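Long-range contacts in adenylosuccinate lyase (Francisella tularensis subsp. tularensis SCHU S4, PDB 4EEI), which probably catalyses two fumarate-releasing steps of purine biosynthesis, splitting adenylosuccinate into AMP and fumarate and acting likewise on the succinyl-aminoimidazole carboxamide ribotide: residues B[179-185]-B[210-214]; B[22-27]-B[96-101]. All coordinates share one frame; numbering follows the deposited sequence. Where two conformers were deposited one is given.

Interaction 1 joins two loops, 179-185 and 210-214, at the base end of the AMP pocket, while interaction 2 packs helix 16-33 against the start of helix 94-131; their centres lie 13 Å apart. They meet directly. The carboxylate of D96 takes the backbone N-H of G182 in a probable hydrogen bond (OD2 to N, 2.8 Å), and OG of S100 lies 2.9 Å from N of Q179, again probably bonded. V213 CB packs on D99 OD2 at 3.3 Å, and the same oxygen accepts from I214 N. Each interaction supplies one residue of the AMP pocket, Q212 from interaction 1 and I98 from interaction 2, so residues 96-101 border the nucleotide while bonding to both loops.

Interaction 1 (B[179-185]-B[210-214]); sequences QFSGAVG and STQVI. With AMP (adenosine monophosphate), chain O.
Q212 OE1 is gripped by two donors: N6 of AMP, at 2.8 Å with an N-H...O angle of 142°, and NH1 of R301. The other end of the same amide faces segment 179-185, where Q212 NE2 donates to A183 O over 2.9 Å. That bond is moderately bent, and A183 O sits somewhat out of the Q212 amide plane. Both ends of the amide are therefore engaged, which fixes which end is oxygen and restrains its rotation about chi3. With CG anti to the backbone N (chi1 -177°) and the chain extended beyond it, the amide is carried forward past A183 O to the adenine.

A second glutamine secures the backbone of the same residue. Q179 NE2 meets Q212 O at 2.7 Å in a nearly straight bond (164°), with the acceptor almost in the Q179 amide plane but the donor tilted from the carbonyl plane. Closer to its backbone, Q179 CG runs against I214 CG1 at 3.6 Å, the two side chains lying antiparallel. In the modelled conformer of S210 its OG is 2.6 Å from S181 OG, a hydrogen bond whose proton is not settled and which is doubtful for the alternate copy. T211, likewise split, forms an ST turn in its modelled conformer, OG1 accepting from V213 N. G185 CA makes a CH...O contact with S210 O.

The second subunit closes over this region: its Q152 donates to G185 O, and its S140 packs on Q212. The Q212 amide lies between AMP and succinate, to which NE2 makes a weak bond. This chemistry is consistent with reading the 6-amino group: OE1 accepts from N6, R301 would probably polarise that oxygen, and A183 O holds the amide the right way round.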
ATOM      1  N   GLN B 179      -3.619 -18.674 -23.445  1.00 22.02           N
ATOM      2  CA  GLN B 179      -2.357 -18.992 -24.101  1.00 23.56           C
ATOM      3  C   GLN B 179      -2.227 -20.489 -24.313  1.00 24.85           C
ATOM      4  O   GLN B 179      -2.625 -21.283 -23.463  1.00 20.29           O
ATOM      5  CB  GLN B 179      -1.161 -18.487 -23.276  1.00 25.39           C
ATOM      6  CG  GLN B 179      -1.100 -19.081 -21.855  1.00 24.44           C
ATOM      7  CD  GLN B 179       0.321 -19.204 -21.318  1.00 25.42           C
ATOM      8  OE1 GLN B 179       1.291 -19.020 -22.050  1.00 25.09           O
ATOM      9  NE2 GLN B 179       0.445 -19.526 -20.034  1.00 26.19           N
ATOM     10  N   PHE B 180      -1.670 -20.873 -25.456  1.00 25.39           N
ATOM     11  CA  PHE B 180      -1.236 -22.248 -25.654  1.00 26.55           C
ATOM     12  C   PHE B 180       0.098 -22.182 -26.387  1.00 25.20           C
ATOM     13  O   PHE B 180       0.193 -22.520 -27.567  1.00 25.43           O
ATOM     14  CB  PHE B 180      -2.274 -23.041 -26.457  1.00 22.69           C
ATOM     15  CG  PHE B 180      -3.628 -23.121 -25.797  1.00 25.84           C
ATOM     16  CD1 PHE B 180      -3.924 -24.152 -24.915  1.00 28.81           C
ATOM     17  CD2 PHE B 180      -4.608 -22.174 -26.072  1.00 23.05           C
ATOM     18  CE1 PHE B 180      -5.170 -24.237 -24.305  1.00 26.78           C
ATOM     19  CE2 PHE B 180      -5.874 -22.249 -25.464  1.00 27.89           C
ATOM     20  CZ  PHE B 180      -6.149 -23.279 -24.582  1.00 25.34           C
ATOM     21  N   SER B 181       1.128 -21.722 -25.677  1.00 24.91           N
ATOM     22  CA  SER B 181       2.401 -21.394 -26.307  1.00 24.48           C
ATOM     23  C   SER B 181       3.551 -22.305 -25.867  1.00 26.49           C
ATOM     24  O   SER B 181       4.667 -22.185 -26.361  1.00 27.63           O
ATOM     25  CB  SER B 181       2.753 -19.926 -26.040  1.00 23.66           C
ATOM     26  OG  SER B 181       2.709 -19.623 -24.657  1.00 26.18           O
ATOM     27  N   GLY B 182       3.290 -23.212 -24.934  1.00 27.69           N
ATOM     28  CA  GLY B 182       4.329 -24.134 -24.513  1.00 25.99           C
ATOM     29  C   GLY B 182       5.253 -23.549 -23.454  1.00 27.07           C
ATOM     30  O   GLY B 182       5.022 -22.449 -22.949  1.00 22.71           O
ATOM     31  N   ALA B 183       6.307 -24.299 -23.142  1.00 26.95           N
ATOM     32  CA  ALA B 183       7.169 -24.068 -21.978  1.00 25.78           C
ATOM     33  C   ALA B 183       7.560 -22.614 -21.687  1.00 29.06           C
ATOM     34  O   ALA B 183       7.450 -22.170 -20.549  1.00 28.54           O
ATOM     35  CB  ALA B 183       8.420 -24.943 -22.077  1.00 27.02           C
ATOM     36  N   VAL B 184       8.050 -21.892 -22.693  1.00 28.25           N
ATOM     37  CA  VAL B 184       8.419 -20.491 -22.498  1.00 26.33           C
ATOM     38  C   VAL B 184       7.876 -19.586 -23.602  1.00 28.60           C
ATOM     39  O   VAL B 184       8.526 -18.620 -24.001  1.00 34.93           O
ATOM     40  CB  VAL B 184       9.949 -20.307 -22.365  1.00 24.45           C
ATOM     41  CG1 VAL B 184      10.439 -20.944 -21.088  1.00 28.21           C
ATOM     42  CG2 VAL B 184      10.677 -20.905 -23.564  1.00 25.85           C
ATOM     43  N   GLY B 185       6.687 -19.908 -24.101  1.00 27.43           N
ATOM     44  CA  GLY B 185       6.053 -19.081 -25.114  1.00 24.05           C
ATOM     45  C   GLY B 185       6.681 -19.275 -26.472  1.00 26.41           C
ATOM     46  O   GLY B 185       6.574 -18.416 -27.348  1.00 28.41           O
ATOM     47  N   SER B 210       3.092 -14.248 -24.773  0.77 21.78           N
ATOM     48  CA  SER B 210       3.076 -15.041 -23.553  0.77 21.84           C
ATOM     49  C   SER B 210       4.461 -15.600 -23.258  0.77 23.82           C
ATOM     50  O   SER B 210       5.298 -15.711 -24.152  0.77 23.76           O
ATOM     51  CB  SER B 210       2.063 -16.181 -23.670  0.77 21.92           C
ATOM     52  OG  SER B 210       2.376 -17.026 -24.761  0.77 25.13           O
ATOM     53  N   THR B 211       4.698 -15.950 -22.000  0.77 20.96           N
ATOM     54  CA  THR B 211       5.908 -16.661 -21.624  0.77 23.82           C
ATOM     55  C   THR B 211       5.572 -18.121 -21.347  0.77 24.15           C
ATOM     56  O   THR B 211       4.753 -18.713 -22.046  0.77 23.66           O
ATOM     57  CB  THR B 211       6.590 -16.031 -20.395  0.77 25.73           C
ATOM     58  OG1 THR B 211       5.633 -15.856 -19.344  0.77 23.55           O
ATOM     59  CG2 THR B 211       7.192 -14.682 -20.756  0.77 28.08           C
ATOM     60  N   GLN B 212       6.005 -18.604 -20.191  1.00 23.11           N
ATOM     61  CA  GLN B 212       5.374 -19.774 -19.619  1.00 24.57           C
ATOM     62  C   GLN B 212       3.975 -19.344 -19.198  1.00 24.69           C
ATOM     63  O   GLN B 212       3.022 -20.116 -19.280  1.00 28.70           O
ATOM     64  CB  GLN B 212       6.159 -20.303 -18.421  1.00 22.54           C
ATOM     65  CG  GLN B 212       5.570 -21.570 -17.822  1.00 23.82           C
ATOM     66  CD  GLN B 212       6.592 -22.392 -17.064  1.00 25.44           C
ATOM     67  OE1 GLN B 212       6.633 -22.371 -15.837  1.00 29.62           O
ATOM     68  NE2 GLN B 212       7.424 -23.124 -17.796  1.00 23.73           N
ATOM     69  N   VAL B 213       3.872 -18.106 -18.723  1.00 22.20           N
ATOM     70  CA  VAL B 213       2.643 -17.595 -18.129  1.00 20.62           C
ATOM     71  C   VAL B 213       2.037 -16.481 -18.976  1.00 20.60           C
ATOM     72  O   VAL B 213       2.697 -15.922 -19.850  1.00 22.04           O
ATOM     73  CB  VAL B 213       2.883 -17.063 -16.705  1.00 22.66           C
ATOM     74  CG1 VAL B 213       3.318 -18.191 -15.784  1.00 24.82           C
ATOM     75  CG2 VAL B 213       3.920 -15.951 -16.724  1.00 21.76           C
ATOM     76  N   ILE B 214       0.776 -16.164 -18.704  1.00 21.48           N
ATOM     77  CA  ILE B 214       0.166 -14.934 -19.197  1.00 19.79           C
ATOM     78  C   ILE B 214       0.656 -13.822 -18.278  1.00 19.95           C
ATOM     79  O   ILE B 214       0.721 -14.021 -17.062  1.00 22.25           O
ATOM     80  CB  ILE B 214      -1.361 -15.059 -19.127  1.00 23.68           C
ATOM     81  CG1 ILE B 214      -1.863 -15.936 -20.283  1.00 27.39           C
ATOM     82  CG2 ILE B 214      -2.040 -13.696 -19.143  1.00 19.90           C
ATOM     83  CD1 ILE B 214      -3.367 -16.164 -20.274  1.00 30.60           C
TER
HETATM   84  P   AMP O 503       1.763 -23.129  -4.732  1.00 31.67           P
HETATM   85  O1P AMP O 503       1.234 -23.631  -3.413  1.00 27.20           O
HETATM   86  O2P AMP O 503       3.054 -22.360  -4.632  1.00 29.12           O
HETATM   87  O3P AMP O 503       0.723 -22.486  -5.614  1.00 28.87           O
HETATM   88  O5' AMP O 503       2.166 -24.469  -5.527  1.00 34.43           O
HETATM   89  C5' AMP O 503       2.496 -24.421  -6.914  1.00 33.73           C
HETATM   90  C4' AMP O 503       2.358 -25.813  -7.519  1.00 34.06           C
HETATM   91  O4' AMP O 503       2.688 -25.781  -8.910  1.00 34.34           O
HETATM   92  C3' AMP O 503       3.307 -26.799  -6.856  1.00 36.31           C
HETATM   93  O3' AMP O 503       2.588 -27.991  -6.539  1.00 39.18           O
HETATM   94  C2' AMP O 503       4.354 -27.105  -7.904  1.00 38.30           C
HETATM   95  O2' AMP O 503       4.751 -28.476  -7.849  1.00 41.61           O
HETATM   96  C1' AMP O 503       3.648 -26.796  -9.211  1.00 34.74           C
HETATM   97  N9  AMP O 503       4.610 -26.332 -10.239  1.00 34.91           N
HETATM   98  C8  AMP O 503       5.948 -26.440 -10.173  1.00 34.45           C
HETATM   99  N7  AMP O 503       6.533 -25.922 -11.280  1.00 33.74           N
HETATM  100  C5  AMP O 503       5.552 -25.471 -12.081  1.00 33.31           C
HETATM  101  C6  AMP O 503       5.474 -24.809 -13.402  1.00 33.59           C
HETATM  102  N6  AMP O 503       6.594 -24.521 -14.105  1.00 32.00           N
HETATM  103  N1  AMP O 503       4.247 -24.506 -13.878  1.00 31.39           N
HETATM  104  C2  AMP O 503       3.127 -24.788 -13.187  1.00 32.85           C
HETATM  105  N3  AMP O 503       3.124 -25.386 -11.984  1.00 31.50           N
HETATM  106  C4  AMP O 503       4.286 -25.746 -11.389  1.00 32.72           C

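Interaction 2 (B[22-27]-B[96-101]); sequences KMLEVE and DIIDSA. With EDO (1,2-ethanediol), chain P.
V26 and A101 meet at the middle of an almost wholly apolar interface, in which V26 CG2 lies 3.8 Å from A101 CB. The other branch, CG1, is anti to the backbone N (chi1 177°) and reaches S100 CB at 3.7 Å as well as I97 CD1. A101 CB also rests on the backbone of the opposite helix, 3.6 Å from M23 N, and this small residue lets the chains come close: the CA atoms of K22 and A101 are 5.1 Å apart. M23 keeps an extended chain that runs beside I98 with a common heading, CE 4.1 Å from I98 CG1; I98 in turn touches AMP.

Where polar groups meet carbon, E27 bends at chi2 (-83°) and its side chain crosses that of I97 at about a right angle, OE2 coming within 3.4 Å of I97 CG1. That oxygen accepts from H89 ND1, so this buried carboxyl oxygen has a polar partner.

No hydrogen bond crosses between the segments. Within 96-101, S100 OG donates to D96 O at 2.8 Å, and it also accepts from Q179 N.

The short axes approach to 8.5 Å and cross at 116°, a steep angle that keeps the contact local. Helix 68-77 covers M23, E27 and I98, helix 192-202 lies against V26, and the loop residue F180 also packs on V26.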
ATOM      1  N   LYS B  22     -12.699 -26.080 -15.146  1.00 22.94           N
ATOM      2  CA  LYS B  22     -12.209 -25.120 -16.135  1.00 23.24           C
ATOM      3  C   LYS B  22     -10.890 -25.582 -16.740  1.00 26.34           C
ATOM      4  O   LYS B  22     -10.664 -25.414 -17.943  1.00 26.03           O
ATOM      5  CB  LYS B  22     -12.100 -23.716 -15.523  1.00 26.14           C
ATOM      6  CG  LYS B  22     -13.467 -23.105 -15.140  1.00 28.02           C
ATOM      7  CD  LYS B  22     -14.342 -22.861 -16.369  1.00 30.84           C
ATOM      8  CE  LYS B  22     -15.474 -23.872 -16.501  1.00 38.55           C
ATOM      9  NZ  LYS B  22     -16.595 -23.655 -15.535  1.00 40.22           N
ATOM     10  N   MET B  23     -10.029 -26.186 -15.922  1.00 24.32           N
ATOM     11  CA  MET B  23      -8.793 -26.773 -16.445  1.00 28.20           C
ATOM     12  C   MET B  23      -9.102 -27.842 -17.490  1.00 25.63           C
ATOM     13  O   MET B  23      -8.437 -27.931 -18.531  1.00 28.06           O
ATOM     14  CB  MET B  23      -7.950 -27.361 -15.314  1.00 26.86           C
ATOM     15  CG  MET B  23      -7.211 -26.307 -14.490  1.00 29.49           C
ATOM     16  SD  MET B  23      -6.256 -27.072 -13.161  1.00 36.89           S
ATOM     17  CE  MET B  23      -5.602 -25.605 -12.337  1.00 41.19           C
ATOM     18  N   LEU B  24     -10.126 -28.636 -17.219  1.00 24.70           N
ATOM     19  CA  LEU B  24     -10.530 -29.683 -18.152  1.00 27.05           C
ATOM     20  C   LEU B  24     -11.023 -29.090 -19.468  1.00 26.28           C
ATOM     21  O   LEU B  24     -10.691 -29.594 -20.544  1.00 29.85           O
ATOM     22  CB  LEU B  24     -11.604 -30.578 -17.530  1.00 26.29           C
ATOM     23  CG  LEU B  24     -12.085 -31.696 -18.464  1.00 27.90           C
ATOM     24  CD1 LEU B  24     -10.940 -32.642 -18.828  1.00 28.50           C
ATOM     25  CD2 LEU B  24     -13.237 -32.472 -17.835  1.00 37.29           C
ATOM     26  N   GLU B  25     -11.816 -28.025 -19.386  1.00 25.26           N
ATOM     27  CA  GLU B  25     -12.336 -27.373 -20.585  1.00 27.17           C
ATOM     28  C   GLU B  25     -11.194 -26.835 -21.449  1.00 23.92           C
ATOM     29  O   GLU B  25     -11.213 -26.957 -22.678  1.00 25.68           O
ATOM     30  CB  GLU B  25     -13.299 -26.237 -20.211  1.00 26.14           C
ATOM     31  CG  GLU B  25     -13.898 -25.535 -21.430  1.00 33.08           C
ATOM     32  CD  GLU B  25     -14.798 -24.353 -21.075  1.00 36.21           C
ATOM     33  OE1 GLU B  25     -15.157 -24.195 -19.887  1.00 34.68           O
ATOM     34  OE2 GLU B  25     -15.141 -23.578 -21.997  1.00 35.40           O
ATOM     35  N   VAL B  26     -10.195 -26.242 -20.800  1.00 22.79           N
ATOM     36  CA  VAL B  26      -9.006 -25.749 -21.494  1.00 22.89           C
ATOM     37  C   VAL B  26      -8.177 -26.873 -22.122  1.00 26.23           C
ATOM     38  O   VAL B  26      -7.735 -26.755 -23.276  1.00 26.20           O
ATOM     39  CB  VAL B  26      -8.152 -24.888 -20.546  1.00 21.88           C
ATOM     40  CG1 VAL B  26      -6.886 -24.427 -21.230  1.00 23.81           C
ATOM     41  CG2 VAL B  26      -8.967 -23.696 -20.079  1.00 23.48           C
ATOM     42  N   GLU B  27      -7.962 -27.958 -21.378  1.00 24.00           N
ATOM     43  CA  GLU B  27      -7.247 -29.118 -21.920  1.00 25.26           C
ATOM     44  C   GLU B  27      -7.954 -29.668 -23.159  1.00 31.93           C
ATOM     45  O   GLU B  27      -7.309 -30.094 -24.120  1.00 30.42           O
ATOM     46  CB  GLU B  27      -7.151 -30.246 -20.881  1.00 27.68           C
ATOM     47  CG  GLU B  27      -6.241 -29.976 -19.682  1.00 29.12           C
ATOM     48  CD  GLU B  27      -4.765 -30.265 -19.960  1.00 39.00           C
ATOM     49  OE1 GLU B  27      -4.382 -30.432 -21.143  1.00 36.93           O
ATOM     50  OE2 GLU B  27      -3.982 -30.325 -18.983  1.00 42.14           O
ATOM     51  N   ASP B  96      -0.049 -23.042 -19.389  1.00 23.14           N
ATOM     52  CA  ASP B  96      -0.957 -22.793 -20.506  1.00 22.99           C
ATOM     53  C   ASP B  96      -2.351 -23.171 -20.032  1.00 24.16           C
ATOM     54  O   ASP B  96      -3.337 -22.503 -20.337  1.00 23.88           O
ATOM     55  CB  ASP B  96      -0.613 -23.669 -21.719  1.00 24.19           C
ATOM     56  CG  ASP B  96       0.613 -23.189 -22.486  1.00 27.03           C
ATOM     57  OD1 ASP B  96       0.898 -21.975 -22.496  1.00 28.44           O
ATOM     58  OD2 ASP B  96       1.282 -24.048 -23.105  1.00 27.10           O
ATOM     59  N   ILE B  97      -2.428 -24.257 -19.272  1.00 20.55           N
ATOM     60  CA  ILE B  97      -3.717 -24.733 -18.783  1.00 21.27           C
ATOM     61  C   ILE B  97      -4.196 -23.898 -17.598  1.00 23.01           C
ATOM     62  O   ILE B  97      -5.340 -23.435 -17.570  1.00 22.10           O
ATOM     63  CB  ILE B  97      -3.655 -26.218 -18.378  1.00 23.70           C
ATOM     64  CG1 ILE B  97      -3.114 -27.077 -19.525  1.00 26.58           C
ATOM     65  CG2 ILE B  97      -5.031 -26.708 -17.924  1.00 22.99           C
ATOM     66  CD1 ILE B  97      -3.905 -26.966 -20.833  1.00 24.04           C
ATOM     67  N   ILE B  98      -3.323 -23.702 -16.616  1.00 21.58           N
ATOM     68  CA  ILE B  98      -3.703 -22.983 -15.394  1.00 20.92           C
ATOM     69  C   ILE B  98      -4.173 -21.567 -15.692  1.00 21.67           C
ATOM     70  O   ILE B  98      -5.228 -21.145 -15.220  1.00 21.81           O
ATOM     71  CB  ILE B  98      -2.526 -22.877 -14.409  1.00 19.86           C
ATOM     72  CG1 ILE B  98      -2.075 -24.258 -13.953  1.00 25.14           C
ATOM     73  CG2 ILE B  98      -2.905 -22.019 -13.208  1.00 24.14           C
ATOM     74  CD1 ILE B  98      -0.727 -24.252 -13.239  1.00 25.37           C
ATOM     75  N   ASP B  99      -3.377 -20.829 -16.459  1.00 23.41           N
ATOM     76  CA  ASP B  99      -3.664 -19.422 -16.693  1.00 23.00           C
ATOM     77  C   ASP B  99      -4.861 -19.230 -17.612  1.00 21.31           C
ATOM     78  O   ASP B  99      -5.633 -18.295 -17.432  1.00 20.06           O
ATOM     79  CB  ASP B  99      -2.425 -18.693 -17.242  1.00 24.88           C
ATOM     80  CG  ASP B  99      -1.358 -18.447 -16.176  1.00 30.51           C
ATOM     81  OD1 ASP B  99      -1.591 -18.766 -14.982  1.00 29.10           O
ATOM     82  OD2 ASP B  99      -0.284 -17.915 -16.536  1.00 26.40           O
ATOM     83  N   SER B 100      -5.018 -20.106 -18.597  1.00 19.71           N
ATOM     84  CA  SER B 100      -6.175 -20.016 -19.475  1.00 21.55           C
ATOM     85  C   SER B 100      -7.452 -20.348 -18.708  1.00 24.36           C
ATOM     86  O   SER B 100      -8.487 -19.706 -18.890  1.00 22.07           O
ATOM     87  CB  SER B 100      -5.998 -20.920 -20.697  1.00 20.95           C
ATOM     88  OG  SER B 100      -4.924 -20.457 -21.502  1.00 23.88           O
ATOM     89  N   ALA B 101      -7.379 -21.334 -17.820  1.00 20.76           N
ATOM     90  CA  ALA B 101      -8.544 -21.692 -17.027  1.00 23.06           C
ATOM     91  C   ALA B 101      -8.833 -20.592 -16.013  1.00 22.11           C
ATOM     92  O   ALA B 101      -9.990 -20.318 -15.697  1.00 22.55           O
ATOM     93  CB  ALA B 101      -8.342 -23.039 -16.341  1.00 22.74           C
TER
HETATM   94  C1  EDO P 504      -5.795 -13.739 -16.269  1.00 39.11           C
HETATM   95  O1  EDO P 504      -4.845 -12.769 -16.751  1.00 31.52           O
HETATM   96  C2  EDO P 504      -5.162 -15.130 -16.223  1.00 42.20           C
HETATM   97  O2  EDO P 504      -4.738 -15.494 -17.541  1.00 43.12           O